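Local coordinates for protein carboxylesterase (Est-2) (Archaeoglobus fulgidus, PDB 5FRD) that is an esterase of the alpha/beta hydrolase family that probably hydrolyses carboxylic esters and carries a coenzyme A molecule near its active site, at residues Leu2-Ile7 with Ser15-Arg20; Lys23-His28 with Lys77-Lys82. All blocks are in the same frame, centred on the assembly; numbering follows the deposited sequence. Where two conformers were deposited one is given.

Interaction 1: Leu2-Ile7 with Ser15-Arg20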
loop_
_atom_site.group_PDB
_atom_site.type_symbol
_atom_site.label_atom_id
_atom_site.label_comp_id
_atom_site.label_asym_id
_atom_site.label_seq_id
_atom_site.Cartn_x
_atom_site.Cartn_y
_atom_site.Cartn_z
ATOM N N LEU A 2 6.345 -15.652 10.849
ATOM C CA LEU A 2 5.772 -14.338 11.186
ATOM C C LEU A 2 5.285 -14.285 12.622
ATOM O O LEU A 2 4.894 -15.296 13.199
ATOM C CB LEU A 2 4.633 -13.944 10.250
ATOM C CG LEU A 2 5.022 -13.891 8.781
ATOM C CD1 LEU A 2 3.883 -13.240 8.020
ATOM C CD2 LEU A 2 6.327 -13.150 8.527
ATOM N N GLU A 3 5.323 -13.078 13.175
ATOM C CA GLU A 3 4.811 -12.786 14.504
ATOM C C GLU A 3 3.818 -11.654 14.380
ATOM O O GLU A 3 3.997 -10.760 13.525
ATOM C CB GLU A 3 5.930 -12.331 15.460
ATOM C CG GLU A 3 5.507 -12.321 16.927
ATOM C CD GLU A 3 6.380 -11.522 17.890
ATOM O OE1 GLU A 3 7.455 -11.027 17.517
ATOM O OE2 GLU A 3 5.944 -11.411 19.057
ATOM N N ARG A 4 2.799 -11.672 15.203
ATOM C CA ARG A 4 1.866 -10.562 15.331
ATOM C C ARG A 4 2.219 -9.803 16.601
ATOM O O ARG A 4 2.421 -10.408 17.663
ATOM C CB ARG A 4 0.439 -11.029 15.368
ATOM C CG ARG A 4 -0.553 -9.874 15.422
ATOM C CD ARG A 4 -1.985 -10.294 15.253
ATOM N NE ARG A 4 -2.278 -10.734 13.900
ATOM C CZ ARG A 4 -2.579 -9.927 12.880
ATOM N NH1 ARG A 4 -2.538 -8.601 13.020
ATOM N NH2 ARG A 4 -2.908 -10.439 11.695
ATOM N N VAL A 5 2.307 -8.486 16.489
ATOM C CA VAL A 5 2.625 -7.618 17.639
ATOM C C VAL A 5 1.579 -6.554 17.762
ATOM O O VAL A 5 0.787 -6.308 16.845
ATOM C CB VAL A 5 4.012 -6.983 17.540
ATOM C CG1 VAL A 5 5.085 -8.058 17.522
ATOM C CG2 VAL A 5 4.124 -6.084 16.314
ATOM N N PHE A 6 1.582 -5.893 18.916
ATOM C CA PHE A 6 0.640 -4.818 19.206
ATOM C C PHE A 6 1.401 -3.667 19.817
ATOM O O PHE A 6 2.268 -3.887 20.651
ATOM C CB PHE A 6 -0.442 -5.312 20.169
ATOM C CG PHE A 6 -1.314 -6.389 19.584
ATOM C CD1 PHE A 6 -0.945 -7.719 19.662
ATOM C CD2 PHE A 6 -2.472 -6.045 18.903
ATOM C CE1 PHE A 6 -1.747 -8.711 19.081
ATOM C CE2 PHE A 6 -3.274 -7.040 18.337
ATOM C CZ PHE A 6 -2.893 -8.348 18.427
ATOM N N ILE A 7 1.013 -2.470 19.427
ATOM C CA ILE A 7 1.512 -1.202 19.980
ATOM C C ILE A 7 0.315 -0.317 20.260
ATOM O O ILE A 7 -0.831 -0.621 19.910
ATOM C CB ILE A 7 2.490 -0.492 19.009
ATOM C CG1 ILE A 7 1.795 -0.033 17.738
ATOM C CG2 ILE A 7 3.678 -1.392 18.732
ATOM C CD1 ILE A 7 2.660 0.814 16.849
ATOM N N SER A 15 -2.177 -3.238 15.557
ATOM C CA SER A 15 -1.497 -4.500 15.337
ATOM C C SER A 15 -0.616 -4.419 14.103
ATOM O O SER A 15 -0.948 -3.695 13.158
ATOM C CB SER A 15 -2.505 -5.612 15.168
ATOM O OG SER A 15 -1.849 -6.884 15.244
ATOM N N LEU A 16 0.481 -5.133 14.153
ATOM C CA LEU A 16 1.369 -5.300 12.992
ATOM C C LEU A 16 1.766 -6.749 12.863
ATOM O O LEU A 16 1.850 -7.472 13.843
ATOM C CB LEU A 16 2.611 -4.417 13.069
ATOM C CG LEU A 16 2.365 -2.910 13.265
ATOM C CD1 LEU A 16 2.425 -2.507 14.746
ATOM C CD2 LEU A 16 3.358 -2.077 12.498
ATOM N N LEU A 17 2.097 -7.150 11.636
ATOM C CA LEU A 17 2.784 -8.411 11.396
ATOM C C LEU A 17 4.237 -8.100 11.172
ATOM O O LEU A 17 4.587 -7.105 10.527
ATOM C CB LEU A 17 2.219 -9.141 10.186
ATOM C CG LEU A 17 0.814 -9.662 10.323
ATOM C CD1 LEU A 17 0.391 -10.305 9.009
ATOM C CD2 LEU A 17 0.673 -10.643 11.474
ATOM N N LYS A 18 5.126 -8.959 11.648
ATOM C CA LYS A 18 6.550 -8.769 11.432
ATOM C C LYS A 18 7.241 -10.060 11.055
ATOM O O LYS A 18 6.903 -11.132 11.530
ATOM C CB LYS A 18 7.276 -8.190 12.623
ATOM C CG LYS A 18 7.199 -9.052 13.851
ATOM C CD LYS A 18 7.940 -8.422 15.027
ATOM C CE LYS A 18 9.433 -8.679 14.972
ATOM N NZ LYS A 18 10.118 -7.999 16.114
ATOM N N GLY A 19 8.169 -9.921 10.135
ATOM C CA GLY A 19 9.101 -10.969 9.772
ATOM C C GLY A 19 10.450 -10.713 10.358
ATOM O O GLY A 19 10.557 -10.093 11.428
ATOM N N ARG A 20 11.507 -11.139 9.677
ATOM C CA ARG A 20 12.853 -10.913 10.202
ATOM C C ARG A 20 13.124 -9.421 10.288
ATOM O O ARG A 20 12.534 -8.610 9.536
ATOM C CB ARG A 20 13.939 -11.645 9.388
ATOM C CG ARG A 20 14.180 -11.175 7.963
ATOM C CD ARG A 20 15.179 -12.089 7.245
ATOM N NE ARG A 20 15.136 -11.946 5.791
ATOM C CZ ARG A 20 15.890 -11.085 5.121
ATOM N NH1 ARG A 20 16.711 -10.299 5.793
ATOM N NH2 ARG A 20 15.816 -10.999 3.802
#
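Arg4 NH1 donates to Ser15 OG at 2.9 Å, with an N-H...O angle of 161° and the oxygen lying in the guanidinium plane; the same NH1 forms a salt bridge with Asp50. Ser15 OG in turn donates to Val5 O at 3.1 Å. Leu16 N reaches that carbonyl oxygen from the other face of its plane, and the two bonds together grip Val5 O. Val5 N returns a nearly straight bond (174°) to Leu16 O at 2.9 Å, and Glu3 and Lys18 bond reciprocally, Lys18 N to Glu3 O measuring 2.8 Å. Arg4 CG is anti to the backbone N (chi1 -177°); farther out the chain bends, and Leu17 CD2 sits 3.5 Å above the centre of the guanidinium. An alanine in place of Arg4 would probably leave Asp50 without its charged mate and Ser15 OG without this donor, and uncover Leu17 CD2. Ser15 OG also lies over one face of the Phe6 ring, offset toward the rim. On the sheet face of Val5, Leu16 and Lys18, Val5 CG1 meets Lys18 CD at 3.8 Å. Separately, Ile7 CG1 packs on Leu16 CD1. Hydrogen-bonded and non-hydrogen-bonded pairs take turns, as in an antiparallel beta hairpin; this one, 3-9 with 12-18, edges the alpha/beta hydrolase sheet.

Interaction 2: Lys23-His28 with Lys77-Lys82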
loop_
_atom_site.group_PDB
_atom_site.type_symbol
_atom_site.label_atom_id
_atom_site.label_comp_id
_atom_site.label_asym_id
_atom_site.label_seq_id
_atom_site.Cartn_x
_atom_site.Cartn_y
_atom_site.Cartn_z
ATOM N N LYS A 23 14.524 -2.810 8.006
ATOM C CA LYS A 23 13.965 -1.461 8.031
ATOM C C LYS A 23 13.067 -1.235 6.812
ATOM O O LYS A 23 13.357 -0.432 5.932
ATOM C CB LYS A 23 15.082 -0.415 8.098
ATOM C CG LYS A 23 16.037 -0.618 9.276
ATOM C CD LYS A 23 15.336 -0.451 10.598
ATOM C CE LYS A 23 16.299 -0.481 11.760
ATOM N NZ LYS A 23 15.624 -0.209 13.052
ATOM N N VAL A 24 11.953 -1.989 6.812
ATOM C CA VAL A 24 10.944 -1.981 5.751
ATOM C C VAL A 24 9.590 -1.958 6.448
ATOM O O VAL A 24 9.372 -2.726 7.390
ATOM C CB VAL A 24 11.054 -3.204 4.809
ATOM C CG1 VAL A 24 10.075 -3.066 3.639
ATOM C CG2 VAL A 24 12.453 -3.342 4.264
ATOM N N PHE A 25 8.718 -1.058 5.996
ATOM C CA PHE A 25 7.422 -0.825 6.597
ATOM C C PHE A 25 6.348 -0.810 5.512
ATOM O O PHE A 25 6.393 0.049 4.612
ATOM C CB PHE A 25 7.441 0.511 7.372
ATOM C CG PHE A 25 6.243 0.711 8.263
ATOM C CD1 PHE A 25 6.236 0.241 9.575
ATOM C CD2 PHE A 25 5.133 1.370 7.797
ATOM C CE1 PHE A 25 5.126 0.434 10.373
ATOM C CE2 PHE A 25 4.033 1.563 8.622
ATOM C CZ PHE A 25 4.062 1.090 9.900
ATOM N N TYR A 26 5.394 -1.754 5.586
ATOM C CA TYR A 26 4.420 -1.946 4.528
ATOM C C TYR A 26 3.056 -1.437 4.931
ATOM O O TYR A 26 2.609 -1.705 6.052
ATOM C CB TYR A 26 4.258 -3.438 4.190
ATOM C CG TYR A 26 5.510 -4.216 3.892
ATOM C CD1 TYR A 26 6.241 -4.786 4.904
ATOM C CD2 TYR A 26 5.947 -4.439 2.587
ATOM C CE1 TYR A 26 7.362 -5.553 4.662
ATOM C CE2 TYR A 26 7.099 -5.168 2.341
ATOM C CZ TYR A 26 7.806 -5.717 3.369
ATOM O OH TYR A 26 8.947 -6.470 3.107
ATOM N N ILE A 27 2.362 -0.804 3.986
ATOM C CA ILE A 27 1.041 -0.226 4.203
ATOM C C ILE A 27 0.074 -0.758 3.120
ATOM O O ILE A 27 0.246 -0.492 1.922
ATOM C CB ILE A 27 1.036 1.320 4.161
ATOM C CG1 ILE A 27 2.184 1.869 5.014
ATOM C CG2 ILE A 27 -0.307 1.813 4.663
ATOM C CD1 ILE A 27 2.303 3.371 4.990
ATOM N N HIS A 28 -0.917 -1.507 3.584
ATOM C CA HIS A 28 -1.920 -2.177 2.755
ATOM C C HIS A 28 -2.929 -1.245 2.110
ATOM O O HIS A 28 -3.003 -0.052 2.410
ATOM C CB HIS A 28 -2.665 -3.232 3.574
ATOM C CG HIS A 28 -3.475 -2.672 4.692
ATOM N ND1 HIS A 28 -4.705 -2.082 4.506
ATOM C CD2 HIS A 28 -3.219 -2.598 6.021
ATOM C CE1 HIS A 28 -5.179 -1.685 5.677
ATOM N NE2 HIS A 28 -4.278 -1.947 6.605
ATOM N N LYS A 77 7.688 4.779 13.635
ATOM C CA LYS A 77 8.623 5.280 14.644
ATOM C C LYS A 77 8.789 4.300 15.810
ATOM O O LYS A 77 9.905 4.094 16.290
ATOM C CB LYS A 77 8.154 6.634 15.173
ATOM C CG LYS A 77 8.333 7.779 14.207
ATOM C CD LYS A 77 7.604 9.022 14.716
ATOM C CE LYS A 77 7.707 10.177 13.743
ATOM N NZ LYS A 77 6.946 11.366 14.219
ATOM N N LYS A 78 7.691 3.667 16.238
ATOM C CA LYS A 78 7.689 2.761 17.408
ATOM C C LYS A 78 8.214 1.364 17.124
ATOM O O LYS A 78 8.459 0.594 18.051
ATOM C CB LYS A 78 6.275 2.649 17.992
ATOM C CG LYS A 78 5.803 3.915 18.713
ATOM C CD LYS A 78 4.320 3.838 19.067
ATOM C CE LYS A 78 3.748 5.174 19.505
ATOM N NZ LYS A 78 4.309 5.619 20.807
ATOM N N THR A 79 8.357 1.007 15.840
ATOM C CA THR A 79 8.785 -0.331 15.486
ATOM C C THR A 79 10.180 -0.363 14.896
ATOM O O THR A 79 11.053 -1.065 15.393
ATOM C CB THR A 79 7.766 -1.005 14.524
ATOM O OG1 THR A 79 7.531 -0.153 13.406
ATOM C CG2 THR A 79 6.476 -1.319 15.223
ATOM N N VAL A 80 10.400 0.395 13.831
ATOM C CA VAL A 80 11.681 0.413 13.104
ATOM C C VAL A 80 12.423 1.747 13.132
ATOM O O VAL A 80 13.607 1.768 12.808
ATOM C CB VAL A 80 11.509 -0.081 11.646
ATOM C CG1 VAL A 80 11.242 -1.591 11.652
ATOM C CG2 VAL A 80 10.405 0.644 10.932
ATOM N N GLY A 81 11.773 2.831 13.527
ATOM C CA GLY A 81 12.432 4.130 13.647
ATOM C C GLY A 81 12.468 4.878 12.345
ATOM O O GLY A 81 11.901 5.958 12.254
ATOM N N LYS A 82 13.167 4.286 11.375
ATOM C CA LYS A 82 13.201 4.779 9.996
ATOM C C LYS A 82 13.092 3.571 9.080
ATOM O O LYS A 82 13.492 2.480 9.434
ATOM C CB LYS A 82 14.485 5.527 9.699
ATOM C CG LYS A 82 14.736 6.699 10.618
ATOM C CD LYS A 82 15.944 7.482 10.137
ATOM C CE LYS A 82 16.309 8.609 11.098
ATOM N NZ LYS A 82 15.397 9.784 10.989
HETATM O O HOH W 1 14.338 -1.390 15.722
#
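The Phe25 ring meets Thr79 at its edge: OG1 lies near the ring plane, 3.9 Å from CE1, and the two side chains cross at about a right angle. Val80 CG2 approaches the same ring obliquely, 4.4 Å from CD1, a loose apolar contact. The Phe25 CB points toward 77-82, and CG lies anti to the backbone N (chi1 -168°). Thr79 OG1 has its main polar partner in its own helix, the carbonyl of Ser75. The polar link comes from Lys23, whose NZ donates to Val80 O at 2.8 Å, the donor tilted 23° from the carbonyl plane. A water makes weak bonds to Lys23 NZ and to Thr79 O. Along the chain, Lys23 CD lies 4.0 Å from Val80 CB, and its CB is 3.6 Å from Lys82 O. Gly81, with phi 85°, takes a backbone shape in which a CB would crowd the carbonyl oxygen of the residue before it. The contact thus places the turn after helix 65-79 against the start of strand 24-27. Phe25 also touches Ser75 and Leu76 of that helix, while Tyr47 of strand 47-49 packs on Thr79 and Val80, and strand 83-88 pairs with 24-27 alongside.

Overall arrangement
Both contacts reach the same sheet, but only interaction 1 joins two of its strands. It pairs neighbours at the outer margin, buries 625 Å² between its segments and is held chiefly by backbone hydrogen bonds, with Arg4 to Ser15 added; interaction 2 joins an inner strand to the turn after a helix and buries 248 Å², with a lysine-to-carbonyl bond and aromatic packing. Each is partly buried, with centres about 17 Å and 13 Å from the centre of the chain. They touch directly: Leu16 CD2 lies 3.7 Å from Phe25 CE1, and Ile7 CD1 packs against Lys78 CD. Helix 65-79 and the turn after it thus meet side chains from both the hairpin and strand 24-27.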